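Side-chain contacts in transcription termination factor FttA (Pyrococcus horikoshii, PDB 3AF6), which probably terminates transcription in this archaeon by cleaving nascent RNA at the exit channel of RNA polymerase, using two zinc ions: residues 235-240 and 643-648; 409-414 and 586-591; 548-551 and 557-560; 598-603 and 625-630. One frame throughout, in Å; residues are numbered along the deposited sequence.

Contact 1. Residues 235-240 and 643-648; sequences FDAPEF and NNLDTI. With SO4 (sulfate ion), chain D.
The apolar part of this contact is a single touch: Ala-237 CB meets Leu-645 CD2 at 4.0 Å. Ala-237 is the N-cap residue of helix 238-245, and Leu-645 sits on a type II turn, Asn-643 to Asp-646, that leads into strand 647-649.

The polar approach is looser. Glu-239 and Thr-647 run past each other in opposite directions, with Glu-239 OE1 3.9 Å from Thr-647 OG1. That hydroxyl is hydrogen-bonded instead to Thr-192 on the adjoining strand 189-193.

Hydrogen bonds within the turn fix its shape. Asp-646 N reaches Asn-643 O at 3.1 Å, and Asn-643 N returns a nearly straight bond (174°) of 2.8 Å to Asp-646 OD1, arriving on the anti side of the carboxylate and well out of its plane.

Beside the turn, Asn-644 ND2 donates to O2 of a sulfate ion, probably from the crystallisation liquor, at 2.7 Å. The same amide bonds Glu-199 through ND2 and Phe-197 N through OD1, which should hold it against rotation.

With no hydrogen bond or salt bridge joining the two segments, the N-terminal and C-terminal portions of the metallo-beta-lactamase domain meet here by light packing, the turn being held in shape by its own hydrogen bonds.

Contact 2. Residues 409-414 and 586-591; sequences EKRLIE and HTIDGF
Glu-409 meets the ring of Phe-591 with its backbone: the amide N lies 3.7 Å from CZ, approaching obliquely, and its CA packs against the same end of the ring. The side chain heads the other way, and its carboxylate forms a salt bridge with Arg-374.

Two residues on, Arg-411 supplies the aliphatic root of its chain. CG stands 3.4 Å from Ile-588 CD1, while CB is 3.7 Å from that same methyl. The arginine has CG anti to its own N (chi1 -160°) and then bends at chi2 and chi3, which carries the guanidinium away from the isoleucine, to a salt bridge with Glu-407, one turn back on the same helix.

That helix, 405-420, packs on the parallel six-stranded sheet of the beta-CASP domain, an alpha/beta arrangement in which strand 584-587 is one of the two edge strands and runs beside strand 544-547. Ile-588, just beyond the end of this edge strand, faces the helix.

Leu-412 completes the series from the next position. Its CD2 is 3.8 Å from Phe-591 CZ, again at an oblique approach to the ring. The leucine CB also lies close, 3.9 Å from Phe-591 CZ. Around this core, Val-442 of helix 435-447 touches Phe-591, Val-439 packs on Leu-412, and Ile-546 touches both Leu-412 and Ile-588.

Contact 3. Residues 548-551 and 557-560; sequences VSYQ and GRQV
Arg-558 and Gln-551 join across a short connection of the beta-CASP domain, where the loop after strand 544-547 leads into helix 556-561 beside the zinc site. The principal bond is from Arg-558 NE to Gln-551 O, 3.2 Å long and bent at the hydrogen (139°). The donor stands above the carbonyl plane, not on a lone pair, while the oxygen lies near the guanidinium edge. A second, weak bond from Arg-558 NH2 reaches the same oxygen at 3.3 Å, so one backbone carbonyl is shared by two N-H groups of one arginine.

Next to this polar pairing the aliphatic parts close up. Gln-551 CB lies 3.8 Å from Arg-558 CB and 3.6 Å from Arg-558 N, and Gln-551 CG, where the chain turns, lies near that same N and the carbonyl carbon of Gly-557.

Tyr-550 runs alongside the arginine in the same direction, its ring plane turned 80° from the guanidinium. Arg-558 reaches this place by a nearly extended chain that bends only at chi3 (-68°).

Farther out, Thr-555 OG1 bonds Arg-558 N in the first turn of the helix, and Glu-553 forms a salt bridge with Arg-558 NH1. The tyrosine side chain is about 6 Å from that of the zinc ligand His-618, which places this corner at the border of the metal site; a sulfate, probably a crystallisation ion, is bound nearby. Glu-620 OE1 ties the two side chains together, hydrogen-bonded to Tyr-550 OH and in a salt bridge with Arg-558 NH2, two atoms that stand 3.6 Å apart.

Contact 4. Residues 598-603 and 625-630; sequences RELMNY and LDLATS
Met-601 and Ser-630 meet at a flat group of the main chain: the methyl CE of the methionine rests against the Ser-630 carbonyl, 3.8 Å from O and 4.0 Å from C. No ring of residues 598-603 or 625-630 takes part. Tyr-603 of the first helix turns its ring to another side, where it meets Phe-370 edge-to-face and Phe-368 with the planes inclined.

The sulfur of Met-601 touches both of its partners in the second segment. Its SD lies 4.0 Å from Leu-627 CD1 and 4.2 Å from Ser-630 CB, so one thioether bridges two residues nearly a turn apart. Bends at both chi2 (-66°) and chi3 (-79°) curl the chain toward the neighbouring helix, where it slides past Leu-627 in the opposite direction and also packs on Ile-631, Lys-634 and Phe-635.

The other branch of Leu-627 is taken by Leu-600. The two side chains cross at about a right angle, with Leu-600 CD1 touching Leu-627 CD2 at 4.0 Å. Each leucine also reaches the sheet below, Leu-600 at Met-391 and Leu-627 at Thr-616.

The axes of the two segments pass 11.2 Å apart at closest and are inclined by 39°, a spacing bridged by side chains. Helix 621-635 makes the beta-alpha-beta crossover between the adjacent parallel strands 613-617 and 638-640, and helix 597-606 packs beside it, as helices cover the sheets of the metallo-beta-lactamase fold.

Contacts 2 and 4 are buried and largely apolar: in each a helix is fitted to its neighbour mostly by apolar side chains, with some backbone atoms taking part. Contacts 1 and 3 are only partly buried, yet differ in kind, since contact 3 is built on arginine hydrogen bonds at the rim of the metal site, whereas contact 1, away from the annotated sites, has only slight packing. Contacts 2 and 3 belong to the beta-CASP domain and touch directly, where the Phe-591 ring and the Ile-588 carbonyl oxygen pack on Val-548. Contacts 1 and 4 hold parts of the metallo-beta-lactamase domain without touching each other. Along the chain, contact 1 encloses all the others, and contact 3 lies inside contact 2.

Contact 1. Residues 235-240 and 643-648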
loop_
_atom_site.group_PDB
_atom_site.type_symbol
_atom_site.label_atom_id
_atom_site.label_comp_id
_atom_site.label_asym_id
_atom_site.label_seq_id
_atom_site.Cartn_x
_atom_site.Cartn_y
_atom_site.Cartn_z
ATOM N N PHE A 235 21.916 -0.283 6.443
ATOM C CA PHE A 235 22.561 0.714 5.591
ATOM C C PHE A 235 24.040 0.378 5.585
ATOM O O PHE A 235 24.790 0.833 4.719
ATOM C CB PHE A 235 22.396 2.118 6.176
ATOM C CG PHE A 235 21.122 2.795 5.786
ATOM C CD1 PHE A 235 21.016 3.448 4.565
ATOM C CD2 PHE A 235 20.039 2.820 6.655
ATOM C CE1 PHE A 235 19.845 4.127 4.218
ATOM C CE2 PHE A 235 18.865 3.497 6.311
ATOM C CZ PHE A 235 18.772 4.149 5.095
ATOM N N ASP A 236 24.448 -0.417 6.573
ATOM C CA ASP A 236 25.840 -0.806 6.698
ATOM C C ASP A 236 26.226 -2.033 5.869
ATOM O O ASP A 236 27.213 -2.698 6.168
ATOM C CB ASP A 236 26.208 -1.009 8.182
ATOM C CG ASP A 236 25.428 -2.135 8.837
ATOM O OD1 ASP A 236 24.420 -2.578 8.244
ATOM O OD2 ASP A 236 25.812 -2.562 9.954
ATOM N N ALA A 237 25.452 -2.345 4.836
ATOM C CA ALA A 237 25.799 -3.473 3.967
ATOM C C ALA A 237 26.638 -2.896 2.819
ATOM O O ALA A 237 26.201 -1.988 2.120
ATOM C CB ALA A 237 24.543 -4.144 3.428
ATOM N N PRO A 238 27.862 -3.405 2.622
ATOM C CA PRO A 238 28.736 -2.908 1.551
ATOM C C PRO A 238 28.038 -2.766 0.203
ATOM O O PRO A 238 28.144 -1.737 -0.460
ATOM C CB PRO A 238 29.845 -3.954 1.496
ATOM C CG PRO A 238 29.894 -4.485 2.885
ATOM C CD PRO A 238 28.448 -4.590 3.273
ATOM N N GLU A 239 27.328 -3.818 -0.195
ATOM C CA GLU A 239 26.623 -3.839 -1.469
ATOM C C GLU A 239 25.558 -2.759 -1.571
ATOM O O GLU A 239 25.400 -2.147 -2.626
ATOM C CB GLU A 239 25.982 -5.201 -1.686
ATOM C CG GLU A 239 25.100 -5.626 -0.543
ATOM C CD GLU A 239 25.839 -6.448 0.471
ATOM O OE1 GLU A 239 25.510 -7.640 0.597
ATOM O OE2 GLU A 239 26.748 -5.918 1.136
ATOM N N PHE A 240 24.827 -2.531 -0.480
ATOM C CA PHE A 240 23.783 -1.514 -0.463
ATOM C C PHE A 240 24.403 -0.113 -0.487
ATOM O O PHE A 240 23.934 0.753 -1.233
ATOM C CB PHE A 240 22.869 -1.701 0.756
ATOM C CG PHE A 240 21.662 -0.795 0.763
ATOM C CD1 PHE A 240 20.986 -0.495 -0.417
ATOM C CD2 PHE A 240 21.189 -0.253 1.956
ATOM C CE1 PHE A 240 19.853 0.337 -0.405
ATOM C CE2 PHE A 240 20.061 0.577 1.978
ATOM C CZ PHE A 240 19.394 0.873 0.798
ATOM N N ASN A 643 19.157 -15.190 7.115
ATOM C CA ASN A 643 19.323 -14.130 8.107
ATOM C C ASN A 643 19.567 -12.842 7.332
ATOM O O ASN A 643 19.917 -12.903 6.157
ATOM C CB ASN A 643 20.543 -14.410 8.969
ATOM C CG ASN A 643 20.197 -15.090 10.256
ATOM O OD1 ASN A 643 19.556 -14.494 11.127
ATOM N ND2 ASN A 643 20.618 -16.347 10.399
ATOM N N ASN A 644 19.376 -11.680 7.955
ATOM C CA ASN A 644 19.660 -10.443 7.233
ATOM C C ASN A 644 21.156 -10.501 6.908
ATOM O O ASN A 644 21.929 -11.070 7.675
ATOM C CB ASN A 644 19.383 -9.191 8.086
ATOM C CG ASN A 644 17.907 -9.024 8.446
ATOM O OD1 ASN A 644 17.020 -9.282 7.633
ATOM N ND2 ASN A 644 17.647 -8.568 9.662
ATOM N N LEU A 645 21.548 -9.929 5.771
ATOM C CA LEU A 645 22.944 -9.893 5.337
ATOM C C LEU A 645 23.400 -11.202 4.720
ATOM O O LEU A 645 24.577 -11.358 4.366
ATOM C CB LEU A 645 23.882 -9.474 6.482
ATOM C CG LEU A 645 23.476 -8.123 7.089
ATOM C CD1 LEU A 645 24.380 -7.758 8.247
ATOM C CD2 LEU A 645 23.511 -7.054 6.010
ATOM N N ASP A 646 22.472 -12.149 4.610
ATOM C CA ASP A 646 22.754 -13.408 3.923
ATOM C C ASP A 646 22.440 -13.017 2.477
ATOM O O ASP A 646 21.556 -12.180 2.241
ATOM C CB ASP A 646 21.761 -14.494 4.326
ATOM C CG ASP A 646 22.318 -15.484 5.325
ATOM O OD1 ASP A 646 21.494 -16.160 5.969
ATOM O OD2 ASP A 646 23.551 -15.612 5.465
ATOM N N THR A 647 23.165 -13.569 1.512
ATOM C CA THR A 647 22.861 -13.290 0.111
ATOM C C THR A 647 22.726 -14.635 -0.585
ATOM O O THR A 647 23.621 -15.470 -0.505
ATOM C CB THR A 647 23.959 -12.479 -0.610
ATOM O OG1 THR A 647 24.089 -11.193 0.002
ATOM C CG2 THR A 647 23.591 -12.285 -2.087
ATOM N N ILE A 648 21.596 -14.847 -1.248
ATOM C CA ILE A 648 21.355 -16.094 -1.952
ATOM C C ILE A 648 21.411 -15.914 -3.454
ATOM O O ILE A 648 20.588 -15.222 -4.035
ATOM C CB ILE A 648 19.987 -16.695 -1.584
ATOM C CG1 ILE A 648 19.932 -16.969 -0.077
ATOM C CG2 ILE A 648 19.763 -17.987 -2.368
ATOM C CD1 ILE A 648 18.624 -17.498 0.391
HETATM S S SO4 D . 20.315 -8.094 11.786
HETATM O O1 SO4 D . 21.390 -7.392 12.516
HETATM O O2 SO4 D . 19.509 -7.116 11.053
HETATM O O3 SO4 D . 20.907 -9.050 10.848
HETATM O O4 SO4 D . 19.458 -8.818 12.739
#

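Contact 2. Residues 409-414 and 586-591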
loop_
_atom_site.group_PDB
_atom_site.type_symbol
_atom_site.label_atom_id
_atom_site.label_comp_id
_atom_site.label_asym_id
_atom_site.label_seq_id
_atom_site.Cartn_x
_atom_site.Cartn_y
_atom_site.Cartn_z
ATOM N N GLU A 409 -15.469 -13.428 15.659
ATOM C CA GLU A 409 -16.538 -12.449 15.517
ATOM C C GLU A 409 -17.477 -12.575 16.707
ATOM O O GLU A 409 -17.844 -11.582 17.339
ATOM C CB GLU A 409 -17.311 -12.716 14.230
ATOM C CG GLU A 409 -18.327 -11.656 13.890
ATOM C CD GLU A 409 -19.104 -11.981 12.627
ATOM O OE1 GLU A 409 -20.103 -12.740 12.719
ATOM O OE2 GLU A 409 -18.708 -11.485 11.543
ATOM N N LYS A 410 -17.851 -13.808 17.017
ATOM C CA LYS A 410 -18.750 -14.051 18.125
ATOM C C LYS A 410 -18.139 -13.686 19.467
ATOM O O LYS A 410 -18.843 -13.238 20.372
ATOM C CB LYS A 410 -19.204 -15.513 18.131
ATOM C CG LYS A 410 -20.045 -15.898 16.913
ATOM C CD LYS A 410 -20.752 -17.218 17.134
ATOM C CE LYS A 410 -21.521 -17.666 15.900
ATOM N NZ LYS A 410 -22.307 -18.899 16.195
ATOM N N ARG A 411 -16.829 -13.869 19.595
ATOM C CA ARG A 411 -16.137 -13.556 20.840
ATOM C C ARG A 411 -16.058 -12.036 21.009
ATOM O O ARG A 411 -16.169 -11.519 22.111
ATOM C CB ARG A 411 -14.731 -14.160 20.819
ATOM C CG ARG A 411 -14.106 -14.327 22.192
ATOM C CD ARG A 411 -14.276 -15.746 22.734
ATOM N NE ARG A 411 -13.423 -16.704 22.032
ATOM C CZ ARG A 411 -13.300 -17.988 22.364
ATOM N NH1 ARG A 411 -13.973 -18.488 23.394
ATOM N NH2 ARG A 411 -12.496 -18.777 21.662
ATOM N N LEU A 412 -15.876 -11.330 19.901
ATOM C CA LEU A 412 -15.793 -9.879 19.928
ATOM C C LEU A 412 -17.102 -9.258 20.422
ATOM O O LEU A 412 -17.093 -8.312 21.209
ATOM C CB LEU A 412 -15.465 -9.343 18.532
ATOM C CG LEU A 412 -15.498 -7.818 18.390
ATOM C CD1 LEU A 412 -14.400 -7.212 19.243
ATOM C CD2 LEU A 412 -15.325 -7.414 16.942
ATOM N N ILE A 413 -18.225 -9.781 19.940
ATOM C CA ILE A 413 -19.540 -9.288 20.337
ATOM C C ILE A 413 -19.801 -9.660 21.783
ATOM O O ILE A 413 -20.442 -8.918 22.527
ATOM C CB ILE A 413 -20.651 -9.906 19.477
ATOM C CG1 ILE A 413 -20.551 -9.379 18.051
ATOM C CG2 ILE A 413 -21.996 -9.589 20.066
ATOM C CD1 ILE A 413 -20.560 -7.862 17.971
ATOM N N GLU A 414 -19.291 -10.825 22.162
ATOM C CA GLU A 414 -19.443 -11.349 23.503
ATOM C C GLU A 414 -18.778 -10.418 24.506
ATOM O O GLU A 414 -19.445 -9.864 25.381
ATOM C CB GLU A 414 -18.822 -12.741 23.562
ATOM C CG GLU A 414 -18.853 -13.414 24.907
ATOM C CD GLU A 414 -18.348 -14.847 24.827
ATOM O OE1 GLU A 414 -18.218 -15.499 25.887
ATOM O OE2 GLU A 414 -18.086 -15.323 23.697
ATOM N N HIS A 586 -8.013 -8.985 26.428
ATOM C CA HIS A 586 -8.468 -10.050 25.533
ATOM C C HIS A 586 -7.712 -10.036 24.209
ATOM O O HIS A 586 -7.352 -8.971 23.701
ATOM C CB HIS A 586 -9.959 -9.895 25.224
ATOM C CG HIS A 586 -10.842 -9.981 26.424
ATOM N ND1 HIS A 586 -11.018 -11.149 27.136
ATOM C CD2 HIS A 586 -11.591 -9.042 27.048
ATOM C CE1 HIS A 586 -11.836 -10.925 28.148
ATOM N NE2 HIS A 586 -12.198 -9.654 28.118
ATOM N N THR A 587 -7.488 -11.217 23.643
ATOM C CA THR A 587 -6.805 -11.320 22.362
ATOM C C THR A 587 -7.668 -12.112 21.385
ATOM O O THR A 587 -7.948 -13.287 21.605
ATOM C CB THR A 587 -5.427 -12.021 22.489
ATOM O OG1 THR A 587 -4.538 -11.208 23.265
ATOM C CG2 THR A 587 -4.811 -12.237 21.116
ATOM N N ILE A 588 -8.099 -11.457 20.313
ATOM C CA ILE A 588 -8.912 -12.103 19.293
ATOM C C ILE A 588 -8.118 -11.990 18.003
ATOM O O ILE A 588 -8.098 -10.932 17.387
ATOM C CB ILE A 588 -10.268 -11.382 19.093
ATOM C CG1 ILE A 588 -10.991 -11.203 20.432
ATOM C CG2 ILE A 588 -11.139 -12.184 18.139
ATOM C CD1 ILE A 588 -11.416 -12.487 21.081
ATOM N N ASP A 589 -7.464 -13.070 17.590
ATOM C CA ASP A 589 -6.655 -13.035 16.376
ATOM C C ASP A 589 -7.394 -13.472 15.116
ATOM O O ASP A 589 -6.801 -13.548 14.036
ATOM C CB ASP A 589 -5.414 -13.908 16.544
ATOM C CG ASP A 589 -5.756 -15.368 16.730
ATOM O OD1 ASP A 589 -6.832 -15.790 16.256
ATOM O OD2 ASP A 589 -4.942 -16.094 17.336
ATOM N N GLY A 590 -8.683 -13.760 15.253
ATOM C CA GLY A 590 -9.462 -14.195 14.108
ATOM C C GLY A 590 -9.761 -13.154 13.038
ATOM O O GLY A 590 -10.417 -13.465 12.047
ATOM N N PHE A 591 -9.305 -11.922 13.223
ATOM C CA PHE A 591 -9.549 -10.889 12.215
ATOM C C PHE A 591 -8.239 -10.569 11.511
ATOM O O PHE A 591 -8.174 -9.675 10.659
ATOM C CB PHE A 591 -10.079 -9.614 12.869
ATOM C CG PHE A 591 -11.283 -9.832 13.710
ATOM C CD1 PHE A 591 -12.492 -10.197 13.127
ATOM C CD2 PHE A 591 -11.210 -9.695 15.094
ATOM C CE1 PHE A 591 -13.616 -10.425 13.909
ATOM C CE2 PHE A 591 -12.328 -9.922 15.888
ATOM C CZ PHE A 591 -13.536 -10.288 15.293
#

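Contact 3. Residues 548-551 and 557-560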
loop_
_atom_site.group_PDB
_atom_site.type_symbol
_atom_site.label_atom_id
_atom_site.label_comp_id
_atom_site.label_asym_id
_atom_site.label_seq_id
_atom_site.Cartn_x
_atom_site.Cartn_y
_atom_site.Cartn_z
ATOM N N VAL A 548 -6.415 -7.271 18.278
ATOM C CA VAL A 548 -6.903 -7.936 17.079
ATOM C C VAL A 548 -5.823 -7.947 16.010
ATOM O O VAL A 548 -6.102 -8.077 14.818
ATOM C CB VAL A 548 -8.147 -7.221 16.516
ATOM C CG1 VAL A 548 -9.260 -7.218 17.549
ATOM C CG2 VAL A 548 -7.782 -5.802 16.111
ATOM N N SER A 549 -4.583 -7.792 16.448
ATOM C CA SER A 549 -3.461 -7.799 15.531
ATOM C C SER A 549 -2.221 -8.325 16.225
ATOM O O SER A 549 -2.144 -8.370 17.458
ATOM C CB SER A 549 -3.197 -6.392 14.989
ATOM O OG SER A 549 -2.853 -5.500 16.030
ATOM N N TYR A 550 -1.258 -8.737 15.411
ATOM C CA TYR A 550 0.006 -9.256 15.892
ATOM C C TYR A 550 0.693 -8.185 16.719
ATOM O O TYR A 550 0.854 -7.054 16.257
ATOM C CB TYR A 550 0.906 -9.613 14.704
ATOM C CG TYR A 550 2.221 -10.251 15.091
ATOM C CD1 TYR A 550 2.252 -11.517 15.677
ATOM C CD2 TYR A 550 3.436 -9.602 14.852
ATOM C CE1 TYR A 550 3.456 -12.127 16.011
ATOM C CE2 TYR A 550 4.653 -10.208 15.188
ATOM C CZ TYR A 550 4.652 -11.473 15.764
ATOM O OH TYR A 550 5.836 -12.101 16.087
ATOM N N GLN A 551 1.081 -8.534 17.941
ATOM C CA GLN A 551 1.793 -7.592 18.794
ATOM C C GLN A 551 3.276 -7.966 18.680
ATOM O O GLN A 551 3.691 -9.049 19.098
ATOM C CB GLN A 551 1.315 -7.704 20.246
ATOM C CG GLN A 551 -0.170 -7.397 20.470
ATOM C CD GLN A 551 -0.590 -6.028 19.946
ATOM O OE1 GLN A 551 -1.248 -5.924 18.905
ATOM N NE2 GLN A 551 -0.207 -4.972 20.662
ATOM N N GLY A 557 2.227 -3.071 23.527
ATOM C CA GLY A 557 1.120 -3.972 23.264
ATOM C C GLY A 557 1.372 -5.407 23.682
ATOM O O GLY A 557 0.573 -5.983 24.425
ATOM N N ARG A 558 2.465 -6.002 23.209
ATOM C CA ARG A 558 2.764 -7.380 23.582
ATOM C C ARG A 558 2.934 -7.459 25.092
ATOM O O ARG A 558 2.531 -8.430 25.731
ATOM C CB ARG A 558 4.041 -7.878 22.897
ATOM C CG ARG A 558 4.618 -9.131 23.552
ATOM C CD ARG A 558 5.779 -9.728 22.776
ATOM N NE ARG A 558 5.349 -10.293 21.500
ATOM C CZ ARG A 558 6.023 -11.221 20.824
ATOM N NH1 ARG A 558 7.167 -11.692 21.306
ATOM N NH2 ARG A 558 5.546 -11.684 19.674
ATOM N N GLN A 559 3.530 -6.415 25.653
ATOM C CA GLN A 559 3.770 -6.330 27.080
ATOM C C GLN A 559 2.449 -6.452 27.837
ATOM O O GLN A 559 2.325 -7.262 28.756
ATOM C CB GLN A 559 4.461 -5.005 27.386
ATOM C CG GLN A 559 5.079 -4.914 28.763
ATOM C CD GLN A 559 6.148 -3.839 28.835
ATOM O OE1 GLN A 559 5.886 -2.666 28.568
ATOM N NE2 GLN A 559 7.363 -4.238 29.191
ATOM N N VAL A 560 1.464 -5.652 27.440
ATOM C CA VAL A 560 0.144 -5.681 28.065
ATOM C C VAL A 560 -0.547 -7.017 27.779
ATOM O O VAL A 560 -1.120 -7.651 28.671
ATOM C CB VAL A 560 -0.755 -4.562 27.516
ATOM C CG1 VAL A 560 -2.155 -4.687 28.097
ATOM C CG2 VAL A 560 -0.150 -3.210 27.827
#

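Contact 4. Residues 598-603 and 625-630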
loop_
_atom_site.group_PDB
_atom_site.type_symbol
_atom_site.label_atom_id
_atom_site.label_comp_id
_atom_site.label_asym_id
_atom_site.label_seq_id
_atom_site.Cartn_x
_atom_site.Cartn_y
_atom_site.Cartn_z
ATOM N N ARG A 598 -1.843 -22.928 8.826
ATOM C CA ARG A 598 -2.558 -23.719 7.835
ATOM C C ARG A 598 -2.638 -22.999 6.477
ATOM O O ARG A 598 -2.414 -23.605 5.433
ATOM C CB ARG A 598 -3.964 -24.029 8.359
ATOM C CG ARG A 598 -4.818 -24.939 7.491
ATOM C CD ARG A 598 -6.215 -25.049 8.107
ATOM N NE ARG A 598 -7.119 -25.975 7.411
ATOM C CZ ARG A 598 -7.480 -25.878 6.128
ATOM N NH1 ARG A 598 -7.013 -24.894 5.361
ATOM N NH2 ARG A 598 -8.338 -26.761 5.618
ATOM N N GLU A 599 -2.956 -21.707 6.496
ATOM C CA GLU A 599 -3.063 -20.942 5.263
ATOM C C GLU A 599 -1.741 -20.865 4.523
ATOM O O GLU A 599 -1.708 -20.963 3.294
ATOM C CB GLU A 599 -3.538 -19.511 5.539
ATOM C CG GLU A 599 -4.908 -19.390 6.125
ATOM C CD GLU A 599 -5.328 -17.942 6.264
ATOM O OE1 GLU A 599 -5.367 -17.227 5.231
ATOM O OE2 GLU A 599 -5.619 -17.520 7.406
ATOM N N LEU A 600 -0.654 -20.659 5.264
ATOM C CA LEU A 600 0.651 -20.560 4.632
ATOM C C LEU A 600 0.991 -21.880 3.948
ATOM O O LEU A 600 1.385 -21.897 2.787
ATOM C CB LEU A 600 1.730 -20.189 5.660
ATOM C CG LEU A 600 1.649 -18.813 6.354
ATOM C CD1 LEU A 600 2.654 -18.788 7.494
ATOM C CD2 LEU A 600 1.914 -17.666 5.378
ATOM N N MET A 601 0.821 -22.991 4.655
ATOM C CA MET A 601 1.127 -24.280 4.061
ATOM C C MET A 601 0.244 -24.479 2.844
ATOM O O MET A 601 0.712 -24.898 1.779
ATOM C CB MET A 601 0.901 -25.411 5.064
ATOM C CG MET A 601 1.906 -25.459 6.222
ATOM S SD MET A 601 3.644 -25.849 5.769
ATOM C CE MET A 601 3.579 -27.628 5.551
ATOM N N ASN A 602 -1.033 -24.151 2.991
ATOM C CA ASN A 602 -1.979 -24.317 1.896
ATOM C C ASN A 602 -1.638 -23.436 0.700
ATOM O O ASN A 602 -1.961 -23.773 -0.435
ATOM C CB ASN A 602 -3.401 -24.023 2.376
ATOM C CG ASN A 602 -4.429 -24.172 1.273
ATOM O OD1 ASN A 602 -5.262 -23.293 1.067
ATOM N ND2 ASN A 602 -4.375 -25.286 0.556
ATOM N N TYR A 603 -0.986 -22.305 0.944
ATOM C CA TYR A 603 -0.611 -21.423 -0.156
ATOM C C TYR A 603 0.479 -22.096 -0.976
ATOM O O TYR A 603 0.545 -21.936 -2.198
ATOM C CB TYR A 603 -0.083 -20.074 0.356
ATOM C CG TYR A 603 0.223 -19.103 -0.766
ATOM C CD1 TYR A 603 -0.808 -18.426 -1.429
ATOM C CD2 TYR A 603 1.523 -18.948 -1.244
ATOM C CE1 TYR A 603 -0.550 -17.624 -2.549
ATOM C CE2 TYR A 603 1.791 -18.160 -2.355
ATOM C CZ TYR A 603 0.750 -17.501 -3.003
ATOM O OH TYR A 603 1.011 -16.728 -4.109
ATOM N N LEU A 625 12.143 -20.609 10.513
ATOM C CA LEU A 625 12.821 -21.894 10.497
ATOM C C LEU A 625 11.788 -23.010 10.381
ATOM O O LEU A 625 11.861 -23.864 9.486
ATOM C CB LEU A 625 13.617 -22.066 11.790
ATOM C CG LEU A 625 14.909 -22.870 11.673
ATOM C CD1 LEU A 625 14.620 -24.299 11.263
ATOM C CD2 LEU A 625 15.801 -22.191 10.636
ATOM N N ASP A 626 10.822 -22.972 11.296
ATOM C CA ASP A 626 9.739 -23.948 11.379
ATOM C C ASP A 626 9.000 -24.107 10.041
ATOM O O ASP A 626 8.885 -25.215 9.507
ATOM C CB ASP A 626 8.757 -23.510 12.471
ATOM C CG ASP A 626 7.814 -24.621 12.895
ATOM O OD1 ASP A 626 7.371 -25.392 12.016
ATOM O OD2 ASP A 626 7.505 -24.713 14.107
ATOM N N LEU A 627 8.502 -22.993 9.503
ATOM C CA LEU A 627 7.782 -23.025 8.243
ATOM C C LEU A 627 8.642 -23.626 7.130
ATOM O O LEU A 627 8.193 -24.503 6.391
ATOM C CB LEU A 627 7.339 -21.613 7.874
ATOM C CG LEU A 627 6.654 -21.414 6.518
ATOM C CD1 LEU A 627 5.404 -22.305 6.399
ATOM C CD2 LEU A 627 6.292 -19.956 6.377
ATOM N N ALA A 628 9.880 -23.152 7.021
ATOM C CA ALA A 628 10.822 -23.624 6.005
ATOM C C ALA A 628 11.047 -25.127 6.121
ATOM O O ALA A 628 10.953 -25.860 5.133
ATOM C CB ALA A 628 12.154 -22.882 6.150
ATOM N N THR A 629 11.360 -25.576 7.333
ATOM C CA THR A 629 11.587 -26.989 7.592
ATOM C C THR A 629 10.324 -27.770 7.267
ATOM O O THR A 629 10.380 -28.819 6.619
ATOM C CB THR A 629 11.945 -27.234 9.074
ATOM O OG1 THR A 629 13.245 -26.696 9.350
ATOM C CG2 THR A 629 11.923 -28.721 9.391
ATOM N N SER A 630 9.184 -27.245 7.712
ATOM C CA SER A 630 7.895 -27.885 7.481
ATOM C C SER A 630 7.544 -28.027 6.004
ATOM O O SER A 630 7.095 -29.085 5.574
ATOM C CB SER A 630 6.792 -27.102 8.169
ATOM O OG SER A 630 7.130 -26.849 9.510
#